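Putative polyketide cyclase (Pseudomonas putida KT2440, PDB 3F7X) is of unknown function but is probably a SnoaL-like relative of the polyketide cyclases. Local coordinates at residues P112-F126 against T138-A151. Residues are numbered along the deposited sequence; the frame is centred on the assembly and turned at random.
Sequences PTANGQTYVLPAGAF and TNYYNLNDWVEQVA. With EDO (1,2-ethanediol), chain D.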
loop_
_atom_site.group_PDB
_atom_site.type_symbol
_atom_site.label_atom_id
_atom_site.label_comp_id
_atom_site.label_asym_id
_atom_site.label_seq_id
_atom_site.Cartn_x
_atom_site.Cartn_y
_atom_site.Cartn_z
ATOM N N PRO A 112 7.355 8.839 -18.741
ATOM C CA PRO A 112 6.879 9.082 -20.105
ATOM C C PRO A 112 6.483 10.533 -20.348
ATOM O O PRO A 112 6.224 11.289 -19.422
ATOM C CB PRO A 112 5.646 8.174 -20.220
ATOM C CG PRO A 112 5.841 7.109 -19.164
ATOM C CD PRO A 112 6.517 7.831 -18.051
ATOM N N THR A 113 6.402 10.885 -21.610
ATOM C CA THR A 113 5.978 12.219 -22.039
ATOM C C THR A 113 4.520 12.470 -21.643
ATOM O O THR A 113 3.681 11.600 -21.760
ATOM C CB THR A 113 6.168 12.332 -23.560
ATOM O OG1 THR A 113 7.532 12.023 -23.860
ATOM C CG2 THR A 113 5.857 13.711 -24.005
ATOM N N ALA A 114 4.238 13.662 -21.141
ATOM C CA ALA A 114 2.886 14.124 -20.848
ATOM C C ALA A 114 2.266 14.805 -22.053
ATOM O O ALA A 114 2.941 15.578 -22.773
ATOM C CB ALA A 114 2.887 15.085 -19.681
ATOM N N ASN A 115 1.000 14.510 -22.277
ATOM C CA ASN A 115 0.204 15.173 -23.326
ATOM C C ASN A 115 -1.261 15.334 -22.932
ATOM O O ASN A 115 -2.146 15.458 -23.779
ATOM C CB ASN A 115 0.375 14.461 -24.661
ATOM C CG ASN A 115 0.099 13.028 -24.581
ATOM O OD1 ASN A 115 -0.902 12.621 -24.032
ATOM N ND2 ASN A 115 0.995 12.225 -25.146
ATOM N N GLY A 116 -1.521 15.386 -21.625
ATOM C CA GLY A 116 -2.868 15.544 -21.123
ATOM C C GLY A 116 -3.635 14.252 -21.006
ATOM O O GLY A 116 -4.866 14.281 -20.878
ATOM N N GLN A 117 -2.924 13.124 -20.966
ATOM C CA GLN A 117 -3.682 11.921 -20.908
ATOM C C GLN A 117 -4.267 11.691 -19.488
ATOM O O GLN A 117 -3.771 12.171 -18.473
ATOM C CB GLN A 117 -2.893 10.768 -21.498
ATOM C CG GLN A 117 -1.639 10.395 -20.763
ATOM C CD GLN A 117 -0.464 11.281 -21.121
ATOM O OE1 GLN A 117 -0.506 12.503 -20.937
ATOM N NE2 GLN A 117 0.602 10.670 -21.623
ATOM N N THR A 118 -5.395 10.993 -19.472
ATOM C CA THR A 118 -6.058 10.687 -18.219
ATOM C C THR A 118 -5.638 9.312 -17.719
ATOM O O THR A 118 -5.255 8.437 -18.501
ATOM C CB THR A 118 -7.561 10.782 -18.369
ATOM O OG1 THR A 118 -7.961 9.859 -19.355
ATOM C CG2 THR A 118 -7.979 12.183 -18.785
ATOM N N TYR A 119 -5.753 9.098 -16.421
ATOM C CA TYR A 119 -5.505 7.806 -15.852
ATOM C C TYR A 119 -6.420 7.603 -14.669
ATOM O O TYR A 119 -6.816 8.558 -14.008
ATOM C CB TYR A 119 -4.027 7.682 -15.447
ATOM C CG TYR A 119 -3.456 8.791 -14.573
ATOM C CD1 TYR A 119 -2.905 9.925 -15.144
ATOM C CD2 TYR A 119 -3.471 8.716 -13.192
ATOM C CE1 TYR A 119 -2.348 10.935 -14.335
ATOM C CE2 TYR A 119 -2.922 9.704 -12.406
ATOM C CZ TYR A 119 -2.358 10.822 -12.989
ATOM O OH TYR A 119 -1.827 11.820 -12.214
ATOM N N VAL A 120 -6.703 6.345 -14.373
ATOM C CA VAL A 120 -7.564 5.974 -13.262
ATOM C C VAL A 120 -6.949 4.726 -12.673
ATOM O O VAL A 120 -6.791 3.718 -13.393
ATOM C CB VAL A 120 -9.033 5.715 -13.677
ATOM C CG1 VAL A 120 -9.863 5.335 -12.445
ATOM C CG2 VAL A 120 -9.652 6.907 -14.432
ATOM N N LEU A 121 -6.609 4.751 -11.393
ATOM C CA LEU A 121 -6.081 3.522 -10.766
ATOM C C LEU A 121 -6.215 3.565 -9.272
ATOM O O LEU A 121 -6.252 4.641 -8.666
ATOM C CB LEU A 121 -4.627 3.172 -11.139
ATOM C CG LEU A 121 -3.540 4.095 -10.557
ATOM C CD1 LEU A 121 -2.225 3.387 -10.824
ATOM C CD2 LEU A 121 -3.637 5.433 -11.143
ATOM N N PRO A 122 -6.342 2.376 -8.659
ATOM C CA PRO A 122 -6.379 2.336 -7.228
ATOM C C PRO A 122 -5.042 2.742 -6.633
ATOM O O PRO A 122 -3.988 2.566 -7.257
ATOM C CB PRO A 122 -6.662 0.856 -6.914
ATOM C CG PRO A 122 -6.606 0.168 -8.102
ATOM C CD PRO A 122 -6.523 1.039 -9.243
ATOM N N ALA A 123 -5.074 3.224 -5.399
ATOM C CA ALA A 123 -3.876 3.554 -4.668
ATOM C C ALA A 123 -4.221 3.484 -3.193
ATOM O O ALA A 123 -5.365 3.267 -2.794
ATOM C CB ALA A 123 -3.350 4.955 -5.061
ATOM N N GLY A 124 -3.213 3.638 -2.346
ATOM C CA GLY A 124 -3.454 3.672 -0.922
ATOM C C GLY A 124 -2.281 4.351 -0.243
ATOM O O GLY A 124 -1.250 4.641 -0.867
ATOM N N ALA A 125 -2.436 4.591 1.043
ATOM C CA ALA A 125 -1.384 5.167 1.858
ATOM C C ALA A 125 -1.494 4.661 3.272
ATOM O O ALA A 125 -2.582 4.343 3.753
ATOM C CB ALA A 125 -1.439 6.693 1.818
ATOM N N PHE A 126 -0.344 4.625 3.928
ATOM C CA PHE A 126 -0.266 4.356 5.348
ATOM C C PHE A 126 0.346 5.561 6.057
ATOM O O PHE A 126 1.222 6.246 5.510
ATOM C CB PHE A 126 0.592 3.113 5.636
ATOM C CG PHE A 126 -0.082 1.824 5.194
ATOM C CD1 PHE A 126 -0.959 1.172 6.065
ATOM C CD2 PHE A 126 0.083 1.303 3.929
ATOM C CE1 PHE A 126 -1.611 0.036 5.661
ATOM C CE2 PHE A 126 -0.574 0.177 3.563
ATOM C CZ PHE A 126 -1.391 -0.451 4.424
ATOM N N THR A 138 3.327 6.937 3.710
ATOM C CA THR A 138 3.874 5.927 2.813
ATOM C C THR A 138 2.848 5.702 1.716
ATOM O O THR A 138 1.769 5.217 1.981
ATOM C CB THR A 138 4.164 4.639 3.610
ATOM O OG1 THR A 138 5.168 4.932 4.594
ATOM C CG2 THR A 138 4.612 3.495 2.683
ATOM N N ASN A 139 3.231 6.049 0.503
ATOM C CA ASN A 139 2.361 5.979 -0.683
ATOM C C ASN A 139 2.542 4.699 -1.486
ATOM O O ASN A 139 3.678 4.260 -1.690
ATOM C CB ASN A 139 2.710 7.096 -1.652
ATOM C CG ASN A 139 2.593 8.431 -1.076
ATOM O OD1 ASN A 139 1.472 8.953 -0.863
ATOM N ND2 ASN A 139 3.736 9.052 -0.830
ATOM N N TYR A 140 1.441 4.123 -1.932
ATOM C CA TYR A 140 1.469 2.916 -2.718
ATOM C C TYR A 140 0.494 2.977 -3.879
ATOM O O TYR A 140 -0.642 3.445 -3.730
ATOM C CB TYR A 140 1.105 1.712 -1.872
ATOM C CG TYR A 140 2.130 1.297 -0.829
ATOM C CD1 TYR A 140 3.459 1.044 -1.176
ATOM C CD2 TYR A 140 1.763 1.060 0.480
ATOM C CE1 TYR A 140 4.368 0.594 -0.258
ATOM C CE2 TYR A 140 2.672 0.579 1.400
ATOM C CZ TYR A 140 3.976 0.343 1.038
ATOM O OH TYR A 140 4.905 -0.134 1.942
ATOM N N TYR A 141 0.942 2.436 -5.022
ATOM C CA TYR A 141 0.106 2.170 -6.174
ATOM C C TYR A 141 0.899 1.298 -7.130
ATOM O O TYR A 141 2.114 1.124 -6.957
ATOM C CB TYR A 141 -0.402 3.449 -6.870
ATOM C CG TYR A 141 0.674 4.410 -7.294
ATOM C CD1 TYR A 141 1.097 5.401 -6.452
ATOM C CD2 TYR A 141 1.206 4.360 -8.577
ATOM C CE1 TYR A 141 2.083 6.292 -6.818
ATOM C CE2 TYR A 141 2.170 5.254 -8.974
ATOM C CZ TYR A 141 2.595 6.235 -8.099
ATOM O OH TYR A 141 3.555 7.142 -8.504
ATOM N N ASN A 142 0.242 0.752 -8.137
ATOM C CA ASN A 142 0.924 -0.052 -9.158
ATOM C C ASN A 142 1.504 0.882 -10.222
ATOM O O ASN A 142 0.779 1.427 -11.058
ATOM C CB ASN A 142 -0.048 -1.066 -9.738
ATOM C CG ASN A 142 0.618 -2.063 -10.604
ATOM O OD1 ASN A 142 1.580 -1.744 -11.271
ATOM N ND2 ASN A 142 0.108 -3.268 -10.626
ATOM N N LEU A 143 2.808 1.120 -10.119
ATOM C CA LEU A 143 3.506 2.023 -11.036
ATOM C C LEU A 143 3.476 1.487 -12.465
ATOM O O LEU A 143 3.385 2.243 -13.413
ATOM C CB LEU A 143 4.916 2.281 -10.510
ATOM C CG LEU A 143 5.790 3.156 -11.395
ATOM C CD1 LEU A 143 5.217 4.538 -11.643
ATOM C CD2 LEU A 143 7.185 3.207 -10.765
ATOM N N ASN A 144 3.544 0.182 -12.594
ATOM C CA ASN A 144 3.496 -0.427 -13.922
ATOM C C ASN A 144 2.173 -0.149 -14.601
ATOM O O ASN A 144 2.138 0.129 -15.824
ATOM C CB ASN A 144 3.835 -1.916 -13.850
ATOM C CG ASN A 144 5.315 -2.163 -13.650
ATOM O OD1 ASN A 144 6.171 -1.439 -14.215
ATOM N ND2 ASN A 144 5.653 -3.203 -12.871
ATOM N N ASP A 145 1.081 -0.217 -13.836
ATOM C CA ASP A 145 -0.231 0.097 -14.376
ATOM C C ASP A 145 -0.286 1.556 -14.798
ATOM O O ASP A 145 -0.750 1.866 -15.885
ATOM C CB ASP A 145 -1.306 -0.250 -13.343
ATOM C CG ASP A 145 -2.713 0.049 -13.789
ATOM O OD1 ASP A 145 -2.987 0.194 -14.992
ATOM O OD2 ASP A 145 -3.611 0.097 -12.916
ATOM N N TRP A 146 0.223 2.460 -13.974
ATOM C CA TRP A 146 0.211 3.845 -14.339
ATOM C C TRP A 146 0.999 4.107 -15.623
ATOM O O TRP A 146 0.501 4.779 -16.534
ATOM C CB TRP A 146 0.762 4.716 -13.206
ATOM C CG TRP A 146 0.683 6.155 -13.556
ATOM C CD1 TRP A 146 -0.429 6.934 -13.523
ATOM C CD2 TRP A 146 1.730 6.974 -14.132
ATOM N NE1 TRP A 146 -0.136 8.188 -13.994
ATOM C CE2 TRP A 146 1.183 8.251 -14.346
ATOM C CE3 TRP A 146 3.065 6.766 -14.432
ATOM C CZ2 TRP A 146 1.923 9.291 -14.888
ATOM C CZ3 TRP A 146 3.799 7.805 -14.944
ATOM C CH2 TRP A 146 3.226 9.053 -15.155
ATOM N N VAL A 147 2.204 3.563 -15.689
ATOM C CA VAL A 147 3.026 3.739 -16.895
ATOM C C VAL A 147 2.294 3.200 -18.129
ATOM O O VAL A 147 2.310 3.831 -19.188
ATOM C CB VAL A 147 4.384 3.045 -16.727
ATOM C CG1 VAL A 147 5.119 2.926 -18.079
ATOM C CG2 VAL A 147 5.217 3.807 -15.723
ATOM N N GLU A 148 1.646 2.044 -18.015
ATOM C CA GLU A 148 0.925 1.446 -19.146
ATOM C C GLU A 148 -0.199 2.384 -19.605
ATOM O O GLU A 148 -0.501 2.517 -20.815
ATOM C CB GLU A 148 0.367 0.073 -18.752
ATOM C CG GLU A 148 -0.412 -0.645 -19.841
ATOM N N GLN A 149 -0.859 3.027 -18.638
ATOM C CA GLN A 149 -1.962 3.917 -18.962
ATOM C C GLN A 149 -1.518 5.189 -19.695
ATOM O O GLN A 149 -2.304 5.726 -20.486
ATOM C CB GLN A 149 -2.798 4.293 -17.734
ATOM C CG GLN A 149 -3.588 3.130 -17.180
ATOM C CD GLN A 149 -4.522 3.573 -16.082
ATOM O OE1 GLN A 149 -5.224 4.573 -16.239
ATOM N NE2 GLN A 149 -4.583 2.821 -14.991
ATOM N N VAL A 150 -0.307 5.692 -19.439
ATOM C CA VAL A 150 0.119 6.968 -19.992
ATOM C C VAL A 150 1.156 6.835 -21.112
ATOM O O VAL A 150 1.373 7.806 -21.827
ATOM C CB VAL A 150 0.654 7.938 -18.909
ATOM C CG1 VAL A 150 -0.439 8.158 -17.830
ATOM C CG2 VAL A 150 1.936 7.424 -18.285
ATOM N N ALA A 151 1.804 5.679 -21.265
ATOM C CA ALA A 151 2.931 5.564 -22.203
ATOM C C ALA A 151 2.439 5.497 -23.629
ATOM O O ALA A 151 1.290 5.147 -23.869
ATOM C CB ALA A 151 3.801 4.371 -21.871
ATOM O OXT ALA A 151 3.204 5.801 -24.558
HETATM C C1 EDO D . 0.094 12.230 -1.415
HETATM O O1 EDO D . 0.005 11.469 -0.242
HETATM C C2 EDO D . 1.510 12.829 -1.605
HETATM O O2 EDO D . 2.546 11.793 -1.704
HETATM O O HOH W 1 3.694 9.142 -23.111
HETATM O O HOH W 2 -6.386 5.130 -18.673
HETATM O O HOH W 3 -4.228 7.641 -20.863
HETATM O O HOH W 4 -2.605 0.589 -8.343
#
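Tyr119 carries CG between its backbone N and carbonyl carbon (chi1 52°), and Trp146 turns CG anti to its own N (chi1 -177°); together these torsions set the indole edge against the phenol face. In this SnoaL-like fold the C-terminal helix 143-150 follows strand 138-141 and lies along strand 118-126, the axes 8.3 Å apart; reciprocal backbone hydrogen bonds of Gly124 with Tyr140 and of Phe126 with Thr138 make the two strands an antiparallel hairpin. The aromatic pair is T-shaped: the planes stand at 86°, and Trp146 NE1 lies 3.2 Å above the Tyr119 ring plane, over its centre. Tyr119 OH is hydrogen-bonded to Glu78, while Tyr104 meets Trp146 edge-to-face.

Beyond the paired Gly124 and Tyr140, the amide of Gln149 takes the place of a strand partner for Val120. Its OE1 accepts from Val120 N at 3.0 Å, on a lone pair, and its NE2 donates to Val120 O at 2.9 Å, from above the Val120 carbonyl plane. With a third bond, from Gln149 NE2 to Asp145 OD1 (3.1 Å), both ends of the amide are held and its rotation is fixed. A leucine at Gln149 would probably leave Val120 N and O without these mates and release the Asp145 carboxylate to turn.

Near the chain end Pro112 CG packs on Val150 CG2 at 4.0 Å. Water 1 donates to Thr113 O and to Val150 O, the latter at 3.0 Å.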